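Local atomic coordinates of oligogalacturonate lyase (Yersinia enterocolitica subsp. enterocolitica, PDB entry 3PE7), a protein that cleaves oligogalacturonates, the small fragments of pectin, by beta-elimination in the cytoplasm, probably at the manganese site of its seven-bladed beta-propeller. Residues C33-F38 with H355-P360; R79-F84 with L95-D100; C167-R172 with I183-Q188. All coordinates share one frame; numbering follows the deposited sequence.

Contact 1: residues C33-F38 with H355-P360; sequences CHRNYF and HPSFTP. With MN (manganese (II) ion), chain B.
The imidazole of His355 meets two aromatic rings of 33-38, Tyr37 and Phe38, each at its edge. His355 CE1 sits 3.6 Å from Tyr37 CD1; the side chains run alongside each other, pointing the same way, and the ring planes are 73° apart, an oblique pairing. His355 CD2 comes 4.0 Å from Phe38 CD2. The guanidinium of Arg35 carries His355 O over one face and Ser357 OG at its edge. That edge contact is a short hydrogen bond, Arg35 NH2 to Ser357 OG at 2.5 Å, nearly straight and within the guanidinium plane; the same NH2 also reaches Leu366 O. Bends at chi2 (96°) and chi3 (90°) carry Arg35 CD and NE obliquely across His355, CD 3.9 Å from His355 CB. In the plane of the imidazole, ND1 donates to a water 2.7 Å away, which donates to Arg35 O. His34 ND1 bonds to that same carbonyl oxygen. The other ring nitrogen of His355, NE2, binds manganese at 2.1 Å, beside His287, Gln350 and His353. ND1 as donor is consistent with NE2 coordinating through its lone pair, and the water and Arg35 O form a second shell that would limit the ring's rotation.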
loop_
_atom_site.group_PDB
_atom_site.type_symbol
_atom_site.label_atom_id
_atom_site.label_comp_id
_atom_site.label_asym_id
_atom_site.label_seq_id
_atom_site.Cartn_x
_atom_site.Cartn_y
_atom_site.Cartn_z
ATOM N N CYS A 33 9.772 3.435 -13.208
ATOM C CA CYS A 33 8.634 2.523 -13.042
ATOM C C CYS A 33 8.569 2.114 -11.574
ATOM O O CYS A 33 9.598 1.976 -10.902
ATOM C CB CYS A 33 8.809 1.261 -13.895
ATOM S SG CYS A 33 8.900 1.590 -15.682
ATOM N N HIS A 34 7.368 1.917 -11.065
ATOM C CA HIS A 34 7.250 1.538 -9.663
ATOM C C HIS A 34 6.027 0.676 -9.440
ATOM O O HIS A 34 5.054 0.741 -10.190
ATOM C CB HIS A 34 7.143 2.787 -8.768
ATOM C CG HIS A 34 5.882 3.556 -9.000
ATOM N ND1 HIS A 34 4.705 3.262 -8.343
ATOM C CD2 HIS A 34 5.591 4.544 -9.881
ATOM C CE1 HIS A 34 3.756 4.084 -8.769
ATOM N NE2 HIS A 34 4.264 4.860 -9.712
ATOM N N ARG A 35 6.081 -0.139 -8.392
ATOM C CA ARG A 35 4.909 -0.929 -8.022
ATOM C C ARG A 35 3.882 -0.075 -7.279
ATOM O O ARG A 35 4.202 1.023 -6.819
ATOM C CB ARG A 35 5.371 -2.114 -7.177
ATOM C CG ARG A 35 5.720 -1.668 -5.786
ATOM C CD ARG A 35 4.456 -1.934 -4.946
ATOM N NE ARG A 35 4.658 -3.251 -4.488
ATOM C CZ ARG A 35 3.798 -4.222 -4.214
ATOM N NH1 ARG A 35 2.459 -4.144 -4.321
ATOM N NH2 ARG A 35 4.373 -5.337 -3.818
ATOM N N ASN A 36 2.647 -0.569 -7.134
ATOM C CA ASN A 36 1.606 0.155 -6.399
ATOM C C ASN A 36 1.753 -0.010 -4.878
ATOM O O ASN A 36 2.688 -0.678 -4.414
ATOM C CB ASN A 36 0.199 -0.262 -6.894
ATOM C CG ASN A 36 -0.226 -1.667 -6.428
ATOM O OD1 ASN A 36 -1.420 -2.003 -6.462
ATOM N ND2 ASN A 36 0.726 -2.483 -6.024
ATOM N N TYR A 37 0.853 0.578 -4.100
ATOM C CA TYR A 37 0.898 0.367 -2.659
ATOM C C TYR A 37 0.691 -1.125 -2.330
ATOM O O TYR A 37 -0.113 -1.814 -2.979
ATOM C CB TYR A 37 -0.127 1.248 -1.938
ATOM C CG TYR A 37 0.243 2.714 -1.871
ATOM C CD1 TYR A 37 1.569 3.124 -1.700
ATOM C CD2 TYR A 37 -0.748 3.694 -1.911
ATOM C CE1 TYR A 37 1.896 4.500 -1.603
ATOM C CE2 TYR A 37 -0.438 5.045 -1.811
ATOM C CZ TYR A 37 0.875 5.443 -1.659
ATOM O OH TYR A 37 1.164 6.792 -1.570
ATOM N N PHE A 38 1.436 -1.606 -1.346
ATOM C CA PHE A 38 1.565 -3.047 -1.087
ATOM C C PHE A 38 0.279 -3.754 -0.674
ATOM O O PHE A 38 0.171 -4.975 -0.828
ATOM C CB PHE A 38 2.654 -3.317 -0.025
ATOM C CG PHE A 38 2.405 -2.639 1.288
ATOM C CD1 PHE A 38 1.625 -3.245 2.273
ATOM C CD2 PHE A 38 2.934 -1.364 1.525
ATOM C CE1 PHE A 38 1.377 -2.602 3.488
ATOM C CE2 PHE A 38 2.679 -0.711 2.724
ATOM C CZ PHE A 38 1.909 -1.330 3.706
ATOM N N HIS A 355 8.164 -1.241 -0.721
ATOM C CA HIS A 355 6.756 -1.664 -0.611
ATOM C C HIS A 355 6.570 -3.166 -0.936
ATOM O O HIS A 355 5.745 -3.520 -1.795
ATOM C CB HIS A 355 5.864 -0.787 -1.534
ATOM C CG HIS A 355 5.632 0.596 -1.004
ATOM N ND1 HIS A 355 5.228 1.641 -1.803
ATOM C CD2 HIS A 355 5.747 1.107 0.245
ATOM C CE1 HIS A 355 5.096 2.737 -1.076
ATOM N NE2 HIS A 355 5.408 2.441 0.172
ATOM N N PRO A 356 7.316 -4.037 -0.233
ATOM C CA PRO A 356 7.282 -5.442 -0.653
ATOM C C PRO A 356 5.934 -6.126 -0.386
ATOM O O PRO A 356 5.236 -5.786 0.579
ATOM C CB PRO A 356 8.365 -6.095 0.218
ATOM C CG PRO A 356 8.437 -5.236 1.446
ATOM C CD PRO A 356 8.227 -3.822 0.915
ATOM N N SER A 357 5.579 -7.056 -1.273
ATOM C CA SER A 357 4.456 -7.972 -1.054
ATOM C C SER A 357 4.808 -9.318 -1.700
ATOM O O SER A 357 5.804 -9.412 -2.422
ATOM C CB SER A 357 3.144 -7.418 -1.600
ATOM O OG SER A 357 3.153 -7.416 -3.023
ATOM N N PHE A 358 4.003 -10.353 -1.439
ATOM C CA PHE A 358 4.236 -11.670 -1.997
ATOM C C PHE A 358 3.501 -11.852 -3.322
ATOM O O PHE A 358 2.405 -11.325 -3.495
ATOM C CB PHE A 358 3.796 -12.759 -0.993
ATOM C CG PHE A 358 4.620 -12.799 0.268
ATOM C CD1 PHE A 358 4.220 -12.101 1.399
ATOM C CD2 PHE A 358 5.803 -13.536 0.324
ATOM C CE1 PHE A 358 4.972 -12.143 2.609
ATOM C CE2 PHE A 358 6.572 -13.575 1.506
ATOM C CZ PHE A 358 6.151 -12.873 2.655
ATOM N N THR A 359 4.115 -12.579 -4.258
ATOM C CA THR A 359 3.410 -13.049 -5.437
ATOM C C THR A 359 2.287 -13.998 -4.967
ATOM O O THR A 359 2.353 -14.534 -3.864
ATOM C CB THR A 359 4.340 -13.802 -6.394
ATOM O OG1 THR A 359 5.095 -14.781 -5.665
ATOM C CG2 THR A 359 5.303 -12.822 -7.100
ATOM N N PRO A 360 1.260 -14.207 -5.807
ATOM C CA PRO A 360 0.148 -15.064 -5.371
ATOM C C PRO A 360 0.576 -16.485 -4.936
ATOM O O PRO A 360 -0.109 -17.116 -4.106
ATOM C CB PRO A 360 -0.765 -15.097 -6.617
ATOM C CG PRO A 360 -0.554 -13.744 -7.242
ATOM C CD PRO A 360 0.936 -13.490 -7.058
HETATM MN MN MN B . 5.749 3.863 1.690
HETATM O O HOH W 1 5.033 2.060 -4.510
#

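Contact 2: residues R79-F84 with L95-D100; sequences RGDNTF and LFYVKD
Gly80 and Asp100 approach to 4.5 Å between CA atoms, and Asp81 and Lys99 to 4.7 Å, where a single beta bridge ties the loop 79-84 to the end of strand 94-99. Two backbone hydrogen bonds make the bridge: Asp100 N gives to Gly80 O, and Asn82 N gives to Val98 O at 3.1 Å. Lys99 CA adds a CA-H...O contact to Gly80 O. Water extends this short pairing, one molecule donating to both Gly80 O and Val98 O, another joining Asn82 O to Val98 N where the backbones have drawn apart. At Gly80 the missing side chain matters, since Asp100 OD1 lies only 3.4 Å from Gly80 CA, on the side where a beta carbon would project.

Asp81 begins by pointing away from the strand, but its carboxylate turns back, with CG beside the backbone N (chi1 -62°). OD1 stands 3.4 Å from Tyr97 CE2, the carboxylate and ring planes 78° apart, and 3.7 Å from Lys99 CG, whose chain runs alongside. A water lies within hydrogen-bonding distance of both Asp81 OD1 and Tyr97 OH, while Asp81 OD2 bonds to Thr76 and Tyr97 OH to Glu114. On the loop itself, Asn82 OD1 accepts from Phe84 N at 2.8 Å, closing an Asx turn as the chain leaves the strand.

The loop follows strand 71-74 of one propeller blade and leads into strand 87-88 of the next, so the bridge fastens a blade-to-blade connection to strand 94-99. On that strand's far side Tyr97 pairs with Met105 of strand 103-108, and its side chain packs on Met105 and Val107.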
loop_
_atom_site.group_PDB
_atom_site.type_symbol
_atom_site.label_atom_id
_atom_site.label_comp_id
_atom_site.label_asym_id
_atom_site.label_seq_id
_atom_site.Cartn_x
_atom_site.Cartn_y
_atom_site.Cartn_z
ATOM N N ARG A 79 -1.896 13.392 -17.764
ATOM C CA ARG A 79 -0.982 13.911 -16.730
ATOM C C ARG A 79 -1.377 13.822 -15.242
ATOM O O ARG A 79 -0.581 14.209 -14.368
ATOM C CB ARG A 79 -0.588 15.364 -17.078
ATOM C CG ARG A 79 0.173 15.468 -18.402
ATOM N N GLY A 80 -2.565 13.321 -14.944
ATOM C CA GLY A 80 -3.064 13.361 -13.567
ATOM C C GLY A 80 -3.308 12.039 -12.862
ATOM O O GLY A 80 -4.126 11.977 -11.954
ATOM N N ASP A 81 -2.611 10.977 -13.267
ATOM C CA ASP A 81 -2.841 9.671 -12.620
ATOM C C ASP A 81 -2.113 9.589 -11.300
ATOM O O ASP A 81 -0.935 9.948 -11.221
ATOM C CB ASP A 81 -2.351 8.504 -13.485
ATOM C CG ASP A 81 -3.068 8.406 -14.818
ATOM O OD1 ASP A 81 -4.129 9.052 -14.993
ATOM O OD2 ASP A 81 -2.539 7.682 -15.694
ATOM N N ASN A 82 -2.794 9.089 -10.275
ATOM C CA ASN A 82 -2.107 8.649 -9.072
ATOM C C ASN A 82 -1.831 7.176 -9.299
ATOM O O ASN A 82 -2.753 6.359 -9.297
ATOM C CB ASN A 82 -2.967 8.852 -7.832
ATOM C CG ASN A 82 -2.304 8.347 -6.571
ATOM O OD1 ASN A 82 -1.743 7.242 -6.536
ATOM N ND2 ASN A 82 -2.386 9.149 -5.505
ATOM N N THR A 83 -0.561 6.863 -9.529
ATOM C CA THR A 83 -0.146 5.514 -9.904
ATOM C C THR A 83 0.144 4.614 -8.697
ATOM O O THR A 83 0.623 3.474 -8.853
ATOM C CB THR A 83 1.059 5.518 -10.876
ATOM O OG1 THR A 83 2.105 6.358 -10.355
ATOM C CG2 THR A 83 0.609 6.022 -12.259
ATOM N N PHE A 84 -0.173 5.093 -7.500
ATOM C CA PHE A 84 0.116 4.297 -6.314
ATOM C C PHE A 84 -1.119 3.623 -5.741
ATOM O O PHE A 84 -1.054 2.484 -5.281
ATOM C CB PHE A 84 0.785 5.164 -5.229
ATOM C CG PHE A 84 2.169 5.598 -5.610
ATOM C CD1 PHE A 84 2.352 6.688 -6.477
ATOM C CD2 PHE A 84 3.280 4.907 -5.144
ATOM C CE1 PHE A 84 3.631 7.081 -6.843
ATOM C CE2 PHE A 84 4.555 5.293 -5.503
ATOM C CZ PHE A 84 4.730 6.371 -6.350
ATOM N N LEU A 95 -9.499 -2.056 -13.565
ATOM C CA LEU A 95 -8.591 -1.267 -12.738
ATOM C C LEU A 95 -9.371 -0.103 -12.136
ATOM O O LEU A 95 -10.120 0.566 -12.843
ATOM C CB LEU A 95 -7.440 -0.720 -13.576
ATOM C CG LEU A 95 -6.678 0.513 -13.073
ATOM C CD1 LEU A 95 -5.820 0.174 -11.841
ATOM C CD2 LEU A 95 -5.815 1.039 -14.215
ATOM N N PHE A 96 -9.208 0.119 -10.835
ATOM C CA PHE A 96 -9.728 1.329 -10.171
ATOM C C PHE A 96 -8.560 2.220 -9.771
ATOM O O PHE A 96 -7.561 1.735 -9.235
ATOM C CB PHE A 96 -10.533 0.977 -8.925
ATOM C CG PHE A 96 -11.829 0.277 -9.224
ATOM C CD1 PHE A 96 -11.871 -1.113 -9.343
ATOM C CD2 PHE A 96 -13.003 1.007 -9.385
ATOM C CE1 PHE A 96 -13.089 -1.772 -9.625
ATOM C CE2 PHE A 96 -14.228 0.360 -9.654
ATOM C CZ PHE A 96 -14.266 -1.029 -9.785
ATOM N N TYR A 97 -8.680 3.522 -10.040
ATOM C CA TYR A 97 -7.626 4.463 -9.668
ATOM C C TYR A 97 -8.204 5.873 -9.617
ATOM O O TYR A 97 -9.320 6.111 -10.081
ATOM C CB TYR A 97 -6.462 4.403 -10.680
ATOM C CG TYR A 97 -6.749 5.131 -11.977
ATOM C CD1 TYR A 97 -7.591 4.576 -12.952
ATOM C CD2 TYR A 97 -6.181 6.386 -12.237
ATOM C CE1 TYR A 97 -7.852 5.250 -14.151
ATOM C CE2 TYR A 97 -6.450 7.062 -13.440
ATOM C CZ TYR A 97 -7.282 6.492 -14.382
ATOM O OH TYR A 97 -7.563 7.155 -15.564
ATOM N N VAL A 98 -7.434 6.800 -9.058
ATOM C CA VAL A 98 -7.858 8.201 -8.964
ATOM C C VAL A 98 -7.111 9.074 -9.991
ATOM O O VAL A 98 -5.871 9.052 -10.091
ATOM C CB VAL A 98 -7.653 8.777 -7.557
ATOM C CG1 VAL A 98 -8.096 10.267 -7.512
ATOM C CG2 VAL A 98 -8.419 7.964 -6.521
ATOM N N LYS A 99 -7.895 9.837 -10.744
ATOM C CA LYS A 99 -7.367 10.754 -11.745
ATOM C C LYS A 99 -7.649 12.181 -11.289
ATOM O O LYS A 99 -8.744 12.486 -10.794
ATOM C CB LYS A 99 -8.023 10.497 -13.094
ATOM C CG LYS A 99 -7.213 10.995 -14.305
ATOM C CD LYS A 99 -8.100 11.192 -15.530
ATOM C CE LYS A 99 -9.056 10.028 -15.766
ATOM N NZ LYS A 99 -9.675 10.025 -17.135
ATOM N N ASP A 100 -6.636 13.035 -11.440
ATOM C CA ASP A 100 -6.731 14.459 -11.112
ATOM C C ASP A 100 -7.133 14.734 -9.675
ATOM O O ASP A 100 -7.773 15.749 -9.383
ATOM C CB ASP A 100 -7.629 15.192 -12.126
ATOM C CG ASP A 100 -7.000 15.259 -13.496
ATOM O OD1 ASP A 100 -5.770 15.453 -13.580
ATOM O OD2 ASP A 100 -7.727 15.096 -14.496
HETATM O O HOH W 2 -4.953 11.602 -8.935
HETATM O O HOH W 3 -5.946 9.191 -16.876
HETATM O O HOH W 4 -5.095 5.970 -7.606
#

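Contact 3: residues C167-R172 with I183-Q188; sequences CCRLMR and ILQENQ
An antiparallel beta hairpin is joined here, its strands 168-174 and 180-186 forming one side of a four-stranded blade in the seven-bladed beta-propeller. Strand 180-186 is the outermost of that sheet, and 168-174 lies between it and strand 138-145. The segment axes approach to 4.6 Å and run at 171°, almost exactly antiparallel. Cys168 and Glu186 form a hydrogen-bonded pair through two reciprocal backbone bonds, and Arg169 faces Gln185 in a non-hydrogen-bonded pair. At Leu170 the ladder changes: its N bonds to Leu184 O, whereas its O accepts from Ile183 N. Two residues thus face one, a classic beta bulge, and strand 180-186 turns a corner at Ile183.

The bulge puts Ile183 against two neighbours. Its CD1 lies 3.9 Å from Leu170 CD2, and the side chain crosses that of Arg172 at about a right angle, CD1 being 3.7 Å from Arg172 CB. Leu184 CB meets Leu170 CB on the sheet face shared with Cys168 and Glu186; there Phe205 of strand 202-207 touches both leucines, packing this blade against the next.

On the opposite face Arg169 and Gln185 lie side by side, pointing the same way. Gln185 CG is anti to the backbone N (chi1 180°), and the extended chain beyond it carries OE1 to 3.5 Å from Arg169 CD. Glu143 forms a salt bridge with the arginine, which also makes a cation-pi contact with Trp124. In the plane of the guanidinium, at its edge, a water accepts from Arg169 NH1 at 2.8 Å and donates to Gln185 OE1 at 2.6 Å.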
loop_
_atom_site.group_PDB
_atom_site.type_symbol
_atom_site.label_atom_id
_atom_site.label_comp_id
_atom_site.label_asym_id
_atom_site.label_seq_id
_atom_site.Cartn_x
_atom_site.Cartn_y
_atom_site.Cartn_z
ATOM N N CYS A 167 -10.986 19.231 9.372
ATOM C CA CYS A 167 -12.262 18.539 9.277
ATOM C C CYS A 167 -12.161 17.436 8.223
ATOM O O CYS A 167 -12.011 17.706 7.031
ATOM C CB CYS A 167 -13.378 19.506 8.919
ATOM S SG CYS A 167 -14.994 18.693 8.747
ATOM N N CYS A 168 -12.218 16.192 8.693
ATOM C CA CYS A 168 -12.119 15.025 7.842
ATOM C C CYS A 168 -13.375 14.192 7.964
ATOM O O CYS A 168 -13.908 14.026 9.062
ATOM C CB CYS A 168 -10.939 14.156 8.293
ATOM S SG CYS A 168 -9.340 14.975 8.191
ATOM N N ARG A 169 -13.818 13.661 6.842
ATOM C CA ARG A 169 -14.897 12.696 6.838
ATOM C C ARG A 169 -14.471 11.384 6.180
ATOM O O ARG A 169 -13.814 11.356 5.137
ATOM C CB ARG A 169 -16.178 13.281 6.214
ATOM C CG ARG A 169 -16.073 13.714 4.769
ATOM C CD ARG A 169 -17.315 14.518 4.351
ATOM N NE ARG A 169 -17.391 14.628 2.898
ATOM C CZ ARG A 169 -18.400 15.152 2.217
ATOM N NH1 ARG A 169 -19.460 15.668 2.852
ATOM N NH2 ARG A 169 -18.343 15.181 0.891
ATOM N N LEU A 170 -14.851 10.296 6.839
ATOM C CA LEU A 170 -14.603 8.951 6.346
ATOM C C LEU A 170 -15.818 8.606 5.497
ATOM O O LEU A 170 -16.937 8.505 6.015
ATOM C CB LEU A 170 -14.480 8.002 7.543
ATOM C CG LEU A 170 -13.847 6.624 7.338
ATOM C CD1 LEU A 170 -13.751 5.937 8.707
ATOM C CD2 LEU A 170 -14.637 5.777 6.384
ATOM N N MET A 171 -15.596 8.468 4.197
ATOM C CA MET A 171 -16.666 8.267 3.235
ATOM C C MET A 171 -16.780 6.818 2.840
ATOM O O MET A 171 -15.786 6.122 2.731
ATOM C CB MET A 171 -16.426 9.089 1.965
ATOM C CG MET A 171 -16.400 10.599 2.192
ATOM S SD MET A 171 -17.975 11.170 2.838
ATOM C CE MET A 171 -19.089 10.659 1.529
ATOM N N ARG A 172 -18.001 6.361 2.603
ATOM C CA ARG A 172 -18.123 5.135 1.855
ATOM C C ARG A 172 -18.910 5.375 0.579
ATOM O O ARG A 172 -19.904 6.134 0.568
ATOM C CB ARG A 172 -18.621 3.976 2.710
ATOM C CG ARG A 172 -20.039 4.023 3.074
ATOM C CD ARG A 172 -20.547 2.600 3.300
ATOM N NE ARG A 172 -21.992 2.560 3.107
ATOM C CZ ARG A 172 -22.889 2.794 4.059
ATOM N NH1 ARG A 172 -22.504 3.064 5.301
ATOM N NH2 ARG A 172 -24.181 2.741 3.766
ATOM N N ILE A 183 -19.543 8.068 7.046
ATOM C CA ILE A 183 -19.499 7.109 8.146
ATOM C C ILE A 183 -19.137 7.850 9.435
ATOM O O ILE A 183 -19.663 7.555 10.511
ATOM C CB ILE A 183 -18.477 5.949 7.852
ATOM C CG1 ILE A 183 -18.878 5.164 6.600
ATOM C CG2 ILE A 183 -18.352 5.000 9.035
ATOM C CD1 ILE A 183 -18.015 3.884 6.353
ATOM N N LEU A 184 -18.238 8.829 9.309
ATOM C CA LEU A 184 -17.683 9.555 10.445
ATOM C C LEU A 184 -17.150 10.902 9.979
ATOM O O LEU A 184 -16.570 11.006 8.895
ATOM C CB LEU A 184 -16.540 8.755 11.089
ATOM C CG LEU A 184 -15.739 9.370 12.234
ATOM C CD1 LEU A 184 -16.555 9.542 13.523
ATOM C CD2 LEU A 184 -14.470 8.530 12.503
ATOM N N GLN A 185 -17.352 11.932 10.797
ATOM C CA GLN A 185 -16.787 13.254 10.511
ATOM C C GLN A 185 -16.337 13.890 11.813
ATOM O O GLN A 185 -17.119 13.978 12.769
ATOM C CB GLN A 185 -17.785 14.148 9.759
ATOM C CG GLN A 185 -17.233 15.545 9.428
ATOM C CD GLN A 185 -18.131 16.311 8.483
ATOM O OE1 GLN A 185 -18.527 15.798 7.429
ATOM N NE2 GLN A 185 -18.446 17.558 8.844
ATOM N N GLU A 186 -15.057 14.277 11.859
ATOM C CA GLU A 186 -14.423 14.847 13.050
ATOM C C GLU A 186 -13.429 15.928 12.665
ATOM O O GLU A 186 -12.912 15.923 11.544
ATOM C CB GLU A 186 -13.671 13.769 13.851
ATOM C CG GLU A 186 -14.569 12.691 14.454
ATOM C CD GLU A 186 -13.802 11.639 15.250
ATOM O OE1 GLU A 186 -12.624 11.347 14.911
ATOM O OE2 GLU A 186 -14.393 11.091 16.211
ATOM N N ASN A 187 -13.158 16.839 13.605
ATOM C CA ASN A 187 -12.106 17.840 13.427
ATOM C C ASN A 187 -10.771 17.327 13.961
ATOM O O ASN A 187 -10.159 17.893 14.874
ATOM C CB ASN A 187 -12.510 19.172 14.065
ATOM C CG ASN A 187 -13.674 19.832 13.346
ATOM O OD1 ASN A 187 -14.016 19.483 12.211
ATOM N ND2 ASN A 187 -14.299 20.791 14.014
ATOM N N GLN A 188 -10.339 16.201 13.405
ATOM C CA GLN A 188 -8.979 15.699 13.625
ATOM C C GLN A 188 -8.564 14.910 12.387
ATOM O O GLN A 188 -9.402 14.427 11.632
ATOM C CB GLN A 188 -8.844 14.870 14.917
ATOM C CG GLN A 188 -9.452 13.455 14.912
ATOM C CD GLN A 188 -9.457 12.827 16.304
ATOM O OE1 GLN A 188 -8.453 12.864 17.026
ATOM N NE2 GLN A 188 -10.603 12.269 16.699
HETATM O O HOH W 5 -20.183 16.348 5.512
#

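Overall arrangement
The three contacts illustrate how a propeller combines the meeting of first and last blades, blade connection and blade construction. Contact 1 joins segments 317 residues apart, the innermost parts of the first and last sheets, beside the manganese. Contact 2, centred about 17 Å from it, touches it: His34 NE2 lies 2.7 Å from Thr83 OG1 and Tyr37 N 2.9 Å from Phe84 O, both probable hydrogen bonds. The loop 79-84 backs segment 33-38, partner of the segment carrying the ligand His355, although the Asn82 side chain remains about 12 Å from the manganese. Contact 3 stands apart in its own blade, nearest atoms about 16 Å from contact 1 and about 12 Å from contact 2.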